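Local coordinates for protein lipid transferase CIDEC (Mus musculus, PDB 4IKG) that transfers triacylglycerols between lipid droplets in white adipose tissue, promoting their fusion into a single large droplet and so favouring lipid storage, at residues I21-H24 against D28-N31; K32-D35 against D41-F44; T53-E56 against Y60-A63. All blocks are in the same frame, centred on the assembly; numbering follows the deposited sequence. Where two conformers were deposited one is given.

Interaction 1: residues I21-H24 against D28-N31; sequences IMAH and DLLN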
loop_
_atom_site.group_PDB
_atom_site.type_symbol
_atom_site.label_atom_id
_atom_site.label_comp_id
_atom_site.label_asym_id
_atom_site.label_seq_id
_atom_site.Cartn_x
_atom_site.Cartn_y
_atom_site.Cartn_z
ATOM N N ILE A 21 7.558 -2.990 4.356
ATOM C CA ILE A 21 6.829 -4.229 4.571
ATOM C C ILE A 21 7.127 -5.236 3.471
ATOM O O ILE A 21 6.988 -4.936 2.285
ATOM C CB ILE A 21 5.309 -3.983 4.601
ATOM C CG1 ILE A 21 4.949 -2.956 5.680
ATOM C CG2 ILE A 21 4.564 -5.288 4.833
ATOM C CD1 ILE A 21 3.503 -2.519 5.655
ATOM N N MET A 22 7.542 -6.434 3.865
ATOM C CA MET A 22 7.700 -7.516 2.907
ATOM C C MET A 22 6.327 -8.089 2.571
ATOM O O MET A 22 5.569 -8.466 3.465
ATOM C CB MET A 22 8.619 -8.602 3.464
ATOM C CG MET A 22 10.041 -8.127 3.711
ATOM S SD MET A 22 10.776 -7.377 2.241
ATOM C CE MET A 22 10.763 -8.767 1.106
ATOM N N ALA A 23 6.006 -8.140 1.281
ATOM C CA ALA A 23 4.708 -8.645 0.836
ATOM C C ALA A 23 4.829 -9.733 -0.230
ATOM O O ALA A 23 5.506 -9.549 -1.240
ATOM C CB ALA A 23 3.850 -7.502 0.322
ATOM N N HIS A 24 4.183 -10.872 -0.011
ATOM C CA HIS A 24 4.203 -11.946 -1.002
ATOM C C HIS A 24 3.328 -11.610 -2.201
ATOM O O HIS A 24 3.640 -11.980 -3.333
ATOM C CB HIS A 24 3.742 -13.267 -0.390
ATOM C CG HIS A 24 4.860 -14.143 0.075
ATOM N ND1 HIS A 24 5.285 -14.174 1.385
ATOM C CD2 HIS A 24 5.637 -15.029 -0.593
ATOM C CE1 HIS A 24 6.276 -15.038 1.505
ATOM N NE2 HIS A 24 6.509 -15.571 0.316
ATOM N N ASP A 28 -1.927 -10.113 0.358
ATOM C CA ASP A 28 -1.180 -10.340 1.578
ATOM C C ASP A 28 -0.725 -9.029 2.197
ATOM O O ASP A 28 -0.800 -8.841 3.413
ATOM C CB ASP A 28 0.035 -11.194 1.243
ATOM C CG ASP A 28 -0.250 -12.189 0.124
ATOM O OD1 ASP A 28 -1.018 -11.835 -0.794
ATOM O OD2 ASP A 28 0.266 -13.329 0.153
ATOM N N LEU A 29 -0.237 -8.129 1.350
ATOM C CA LEU A 29 0.157 -6.801 1.792
ATOM C C LEU A 29 -1.032 -6.125 2.446
ATOM O O LEU A 29 -0.936 -5.623 3.564
ATOM C CB LEU A 29 0.640 -5.958 0.614
ATOM C CG LEU A 29 1.043 -4.530 0.979
ATOM C CD1 LEU A 29 2.153 -4.551 2.018
ATOM C CD2 LEU A 29 1.473 -3.753 -0.255
ATOM N N LEU A 30 -2.158 -6.122 1.741
ATOM C CA LEU A 30 -3.372 -5.517 2.272
ATOM C C LEU A 30 -3.820 -6.164 3.587
ATOM O O LEU A 30 -4.435 -5.510 4.429
ATOM C CB LEU A 30 -4.493 -5.519 1.225
ATOM C CG LEU A 30 -4.675 -4.189 0.483
ATOM C CD1 LEU A 30 -4.808 -3.058 1.485
ATOM C CD2 LEU A 30 -3.531 -3.914 -0.484
ATOM N N ASN A 31 -3.494 -7.441 3.761
ATOM C CA ASN A 31 -3.723 -8.121 5.034
ATOM C C ASN A 31 -2.807 -7.579 6.137
ATOM O O ASN A 31 -3.252 -7.325 7.257
ATOM C CB ASN A 31 -3.552 -9.642 4.889
ATOM C CG ASN A 31 -4.687 -10.293 4.109
ATOM O OD1 ASN A 31 -5.801 -9.772 4.051
ATOM N ND2 ASN A 31 -4.406 -11.445 3.510
#
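Leu29, on the first turns of helix 26-36, packs against Ile21 of strand 18-22 and Ala23 just after it, where the chain leaves the sheet and turns into the helix. This is the first beta-to-alpha connection of the ubiquitin-like fold of the CIDE-N domain, and the backbones come close, with the CA atoms of Ala23 and Leu29 5.0 Å apart. Along the Leu29 side chain, CB lies 3.6 Å from Ala23 CB, the closest apolar approach. CG is still beside the same methyl, and the chain then divides. CD1 reaches back to the strand, 3.8 Å from Ile21 CG2 and equally close to Ala23 CB, so that it sits between the two residues. CD2 leads to Phe61 of helix 58-63. With CG anti to the backbone N (chi1 179°), the leucine leans from the helix into the core, where it also touches Cys8 and Leu46 of the sheet. Ile21 meets it at about a right angle, offering the CG2 branch rather than the longer CG1 arm. Toward the surface the contact changes character: the Asp28 carboxylate lies beside the aliphatic base of His24 while the imidazole leads away, and Asp28 OD2 is 3.5 Å from His24 CB.

Interaction 2: residues K32-D35 against D41-F44; sequences KVQD and DKPF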
loop_
_atom_site.group_PDB
_atom_site.type_symbol
_atom_site.label_atom_id
_atom_site.label_comp_id
_atom_site.label_asym_id
_atom_site.label_seq_id
_atom_site.Cartn_x
_atom_site.Cartn_y
_atom_site.Cartn_z
ATOM N N LYS A 32 -1.538 -7.371 5.794
ATOM C CA LYS A 32 -0.501 -7.005 6.762
ATOM C C LYS A 32 -0.553 -5.552 7.235
ATOM O O LYS A 32 -0.429 -5.271 8.431
ATOM C CB LYS A 32 0.888 -7.299 6.181
ATOM C CG LYS A 32 1.693 -8.293 6.994
ATOM C CD LYS A 32 2.066 -9.507 6.167
ATOM C CE LYS A 32 3.552 -9.529 5.873
ATOM N NZ LYS A 32 3.927 -10.734 5.091
ATOM N N VAL A 33 -0.730 -4.639 6.283
ATOM C CA VAL A 33 -0.633 -3.198 6.529
ATOM C C VAL A 33 -1.561 -2.670 7.639
ATOM O O VAL A 33 -1.221 -1.710 8.327
ATOM C CB VAL A 33 -0.790 -2.379 5.209
ATOM C CG1 VAL A 33 -2.081 -2.752 4.481
ATOM C CG2 VAL A 33 -0.708 -0.876 5.475
ATOM N N GLN A 34 -2.714 -3.308 7.833
ATOM C CA GLN A 34 -3.639 -2.879 8.888
ATOM C C GLN A 34 -3.007 -2.980 10.273
ATOM O O GLN A 34 -3.048 -2.030 11.050
ATOM C CB GLN A 34 -4.947 -3.680 8.857
ATOM C CG GLN A 34 -5.944 -3.265 9.942
ATOM C CD GLN A 34 -7.126 -4.215 10.069
ATOM O OE1 GLN A 34 -7.049 -5.380 9.677
ATOM N NE2 GLN A 34 -8.227 -3.718 10.623
ATOM N N ASP A 35 -2.425 -4.136 10.572
ATOM C CA ASP A 35 -1.783 -4.360 11.863
ATOM C C ASP A 35 -0.346 -3.849 11.900
ATOM O O ASP A 35 0.216 -3.650 12.980
ATOM C CB ASP A 35 -1.837 -5.842 12.253
ATOM C CG ASP A 35 -3.135 -6.217 12.943
ATOM O OD1 ASP A 35 -3.700 -5.361 13.656
ATOM O OD2 ASP A 35 -3.585 -7.370 12.779
ATOM N N ASP A 41 -9.318 0.282 10.777
ATOM C CA ASP A 41 -10.034 -0.677 9.944
ATOM C C ASP A 41 -9.209 -1.035 8.713
ATOM O O ASP A 41 -8.395 -0.236 8.248
ATOM C CB ASP A 41 -11.420 -0.151 9.559
ATOM C CG ASP A 41 -11.406 1.314 9.174
ATOM O OD1 ASP A 41 -10.465 2.029 9.580
ATOM O OD2 ASP A 41 -12.343 1.753 8.475
ATOM N N LYS A 42 -9.415 -2.244 8.201
ATOM C CA LYS A 42 -8.610 -2.758 7.098
ATOM C C LYS A 42 -8.765 -1.924 5.830
ATOM O O LYS A 42 -9.884 -1.621 5.413
ATOM C CB LYS A 42 -8.948 -4.226 6.822
ATOM C CG LYS A 42 -8.147 -4.843 5.688
ATOM C CD LYS A 42 -7.888 -6.324 5.921
ATOM C CE LYS A 42 -9.182 -7.117 5.992
ATOM N NZ LYS A 42 -8.925 -8.565 6.229
ATOM N N PRO A 43 -7.632 -1.537 5.222
ATOM C CA PRO A 43 -7.636 -0.753 3.982
ATOM C C PRO A 43 -8.287 -1.536 2.847
ATOM O O PRO A 43 -8.239 -2.767 2.852
ATOM C CB PRO A 43 -6.146 -0.546 3.689
ATOM C CG PRO A 43 -5.452 -0.784 4.986
ATOM C CD PRO A 43 -6.266 -1.809 5.701
ATOM N N PHE A 44 -8.881 -0.833 1.888
ATOM C CA PHE A 44 -9.613 -1.485 0.807
ATOM C C PHE A 44 -8.887 -1.390 -0.532
ATOM O O PHE A 44 -9.105 -2.214 -1.424
ATOM C CB PHE A 44 -11.021 -0.891 0.685
ATOM C CG PHE A 44 -11.894 -1.591 -0.321
ATOM C CD1 PHE A 44 -12.326 -0.935 -1.463
ATOM C CD2 PHE A 44 -12.280 -2.907 -0.126
ATOM C CE1 PHE A 44 -13.130 -1.579 -2.389
ATOM C CE2 PHE A 44 -13.083 -3.555 -1.049
ATOM C CZ PHE A 44 -13.508 -2.889 -2.181
#
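Gln34 and Val33 on helix 26-36 meet the loop 41-44, which carries the chain back toward strand 45-48 of the ubiquitin-like CIDE-N domain. The closest backbone pair is Gln34 and Lys42, with CA atoms 5.3 Å apart.

The apolar part centres on Pro43. Its ring turns toward the helix and offers two neighbouring carbons to two successive residues: CG lies 3.9 Å from Val33 CG1, and CD is equally far from Gln34 CB. The valine and proline side chains run antiparallel alongside one another. The valine holds CG1 between its backbone N and carbonyl carbon (chi1 54°), and this is the methyl that touches the proline. Both residues also rest on Val72 of strand 69-73, while Leu30, one turn earlier on the helix, adds a further contact to Pro43.

The amide part belongs to Gln34, whose chain is extended and runs across Lys42 at about a right angle. Its CD is 3.6 Å from Lys42 CA, and the amide lies above the Asp41-Lys42 peptide, tilted less than 30° from parallel. NE2 sits over the peptide nitrogen, 3.1 Å from Lys42 N; both are donors and the pair is not a hydrogen bond. Gln34 NE2 is also 3.4 Å from Asp41 C. At the other end of the amide, OE1 lies 3.6 Å from Lys42 CB, with the lysine CD a little farther off. The Lys42 chain kinks beyond CG, taking its ammonium away from the helix.

No hydrogen bond is found between the segments, so the contact probably rests on shape and dispersion, proline and valine on the buried side, with a dipolar contribution from the amide over the peptide toward the surface.

Interaction 3: residues T53-E56 against Y60-A63; sequences TIVE and YFQA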
loop_
_atom_site.group_PDB
_atom_site.type_symbol
_atom_site.label_atom_id
_atom_site.label_comp_id
_atom_site.label_asym_id
_atom_site.label_seq_id
_atom_site.Cartn_x
_atom_site.Cartn_y
_atom_site.Cartn_z
ATOM N N THR A 53 -2.332 6.411 -8.462
ATOM C CA THR A 53 -2.606 5.357 -9.435
ATOM C C THR A 53 -2.990 4.066 -8.713
ATOM O O THR A 53 -2.255 3.585 -7.849
ATOM C CB THR A 53 -1.397 5.102 -10.361
ATOM O OG1 THR A 53 -1.062 6.307 -11.061
ATOM C CG2 THR A 53 -1.717 4.009 -11.369
ATOM N N ILE A 54 -4.147 3.514 -9.068
ATOM C CA ILE A 54 -4.681 2.335 -8.386
ATOM C C ILE A 54 -3.926 1.044 -8.721
ATOM O O ILE A 54 -3.773 0.684 -9.890
ATOM C CB ILE A 54 -6.189 2.146 -8.681
ATOM C CG1 ILE A 54 -6.992 3.324 -8.124
ATOM C CG2 ILE A 54 -6.692 0.836 -8.088
ATOM C CD1 ILE A 54 -8.449 3.335 -8.544
ATOM N N VAL A 55 -3.461 0.356 -7.680
ATOM C CA VAL A 55 -2.825 -0.948 -7.827
ATOM C C VAL A 55 -3.807 -2.029 -7.381
ATOM O O VAL A 55 -3.954 -2.283 -6.182
ATOM C CB VAL A 55 -1.548 -1.049 -6.969
ATOM C CG1 VAL A 55 -0.791 -2.328 -7.291
ATOM C CG2 VAL A 55 -0.659 0.165 -7.187
ATOM N N GLU A 56 -4.478 -2.662 -8.342
ATOM C CA GLU A 56 -5.517 -3.638 -8.020
ATOM C C GLU A 56 -5.290 -5.006 -8.663
ATOM O O GLU A 56 -6.108 -5.915 -8.507
ATOM C CB GLU A 56 -6.901 -3.099 -8.394
ATOM C CG GLU A 56 -7.067 -2.785 -9.872
ATOM C CD GLU A 56 -8.486 -2.383 -10.225
ATOM O OE1 GLU A 56 -9.187 -1.831 -9.352
ATOM O OE2 GLU A 56 -8.904 -2.626 -11.377
ATOM N N TYR A 60 0.717 -5.916 -11.910
ATOM C CA TYR A 60 1.188 -4.534 -11.815
ATOM C C TYR A 60 1.889 -4.297 -10.485
ATOM O O TYR A 60 2.868 -3.556 -10.412
ATOM C CB TYR A 60 0.023 -3.552 -11.970
ATOM C CG TYR A 60 0.430 -2.097 -12.047
ATOM C CD1 TYR A 60 0.951 -1.565 -13.219
ATOM C CD2 TYR A 60 0.275 -1.250 -10.955
ATOM C CE1 TYR A 60 1.318 -0.231 -13.301
ATOM C CE2 TYR A 60 0.639 0.085 -11.027
ATOM C CZ TYR A 60 1.160 0.588 -12.203
ATOM O OH TYR A 60 1.525 1.913 -12.286
ATOM N N PHE A 61 1.378 -4.935 -9.435
ATOM C CA PHE A 61 1.956 -4.821 -8.101
ATOM C C PHE A 61 3.360 -5.411 -8.072
ATOM O O PHE A 61 4.251 -4.893 -7.397
ATOM C CB PHE A 61 1.064 -5.517 -7.068
ATOM C CG PHE A 61 1.699 -5.664 -5.712
ATOM C CD1 PHE A 61 1.771 -4.589 -4.840
ATOM C CD2 PHE A 61 2.212 -6.886 -5.302
ATOM C CE1 PHE A 61 2.352 -4.728 -3.589
ATOM C CE2 PHE A 61 2.792 -7.028 -4.053
ATOM C CZ PHE A 61 2.861 -5.949 -3.197
ATOM N N GLN A 62 3.548 -6.497 -8.813
ATOM C CA GLN A 62 4.853 -7.143 -8.899
ATOM C C GLN A 62 5.798 -6.398 -9.838
ATOM O O GLN A 62 7.013 -6.405 -9.641
ATOM C CB GLN A 62 4.706 -8.599 -9.353
ATOM C CG GLN A 62 4.148 -9.529 -8.289
ATOM C CD GLN A 62 5.059 -9.649 -7.083
ATOM O OE1 GLN A 62 6.283 -9.649 -7.213
ATOM N NE2 GLN A 62 4.465 -9.749 -5.901
ATOM N N ALA A 63 5.236 -5.751 -10.852
ATOM C CA ALA A 63 6.045 -5.099 -11.875
ATOM C C ALA A 63 6.599 -3.745 -11.433
ATOM O O ALA A 63 7.578 -3.261 -11.999
ATOM C CB ALA A 63 5.257 -4.953 -13.159
#
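The backbone, extended through 53-55, passes the helical turn 60-63 with the CA atoms of Val55 and Phe61 6.2 Å apart, the nearest pair. Here, in the ubiquitin-like fold of the CIDE-N domain, the short, weakly bonded edge strand 54-55 leads through two residues into helix 58-63, and the side chains across this tight connection pack without hydrogen bonds between them.

Val55 lies at the centre, its two methyls dividing the work. CG1, anti to the backbone N (chi1 -172°), comes up to the start of the Phe61 side chain, 3.7 Å from CB, and lies at the edge of the Tyr60 ring near its plane, 4.0 Å from CD2. CG2 meets the same side of the tyrosine, about equally far from CD2 and CE2. The valine crosses the tyrosine side chain at about a right angle, against the ring's rim.

Leu48 of strand 45-48 touches Thr53, Val55 and Tyr60 and so ties the contact to the sheet. Phe61 continues inward to Leu46 and Ala23, and also makes a cation-pi contact with Arg6. At the outer end Thr53 OG1 hydrogen-bonds Asp51 OD1, and the threonine methyl faces the tyrosine: Thr53 CG2 lies 4.0 Å from Tyr60 OH.

Overall arrangement
From the N terminus, the three contacts follow one another as short local closures. Interaction 1 closes the turn between strand 18-22 and helix 26-36. Interaction 2 begins on the same helix, just where interaction 1 ends, and closes the loop that returns to strand 45-48; a weak hydrogen bond from Lys32 NZ to Met22 O links the two. Interaction 3 closes the turn between strand 54-55 and helix 58-63. None nests within or crosses another. Interactions 1 and 3 touch in the core, whereas interactions 2 and 3 lie on opposite sides of the chain's centre, their centres about 17 Å apart. Interactions 1 and 3 fix each helix to the strand before it, and interaction 2 holds the loop to strand 45-48 against the first helix.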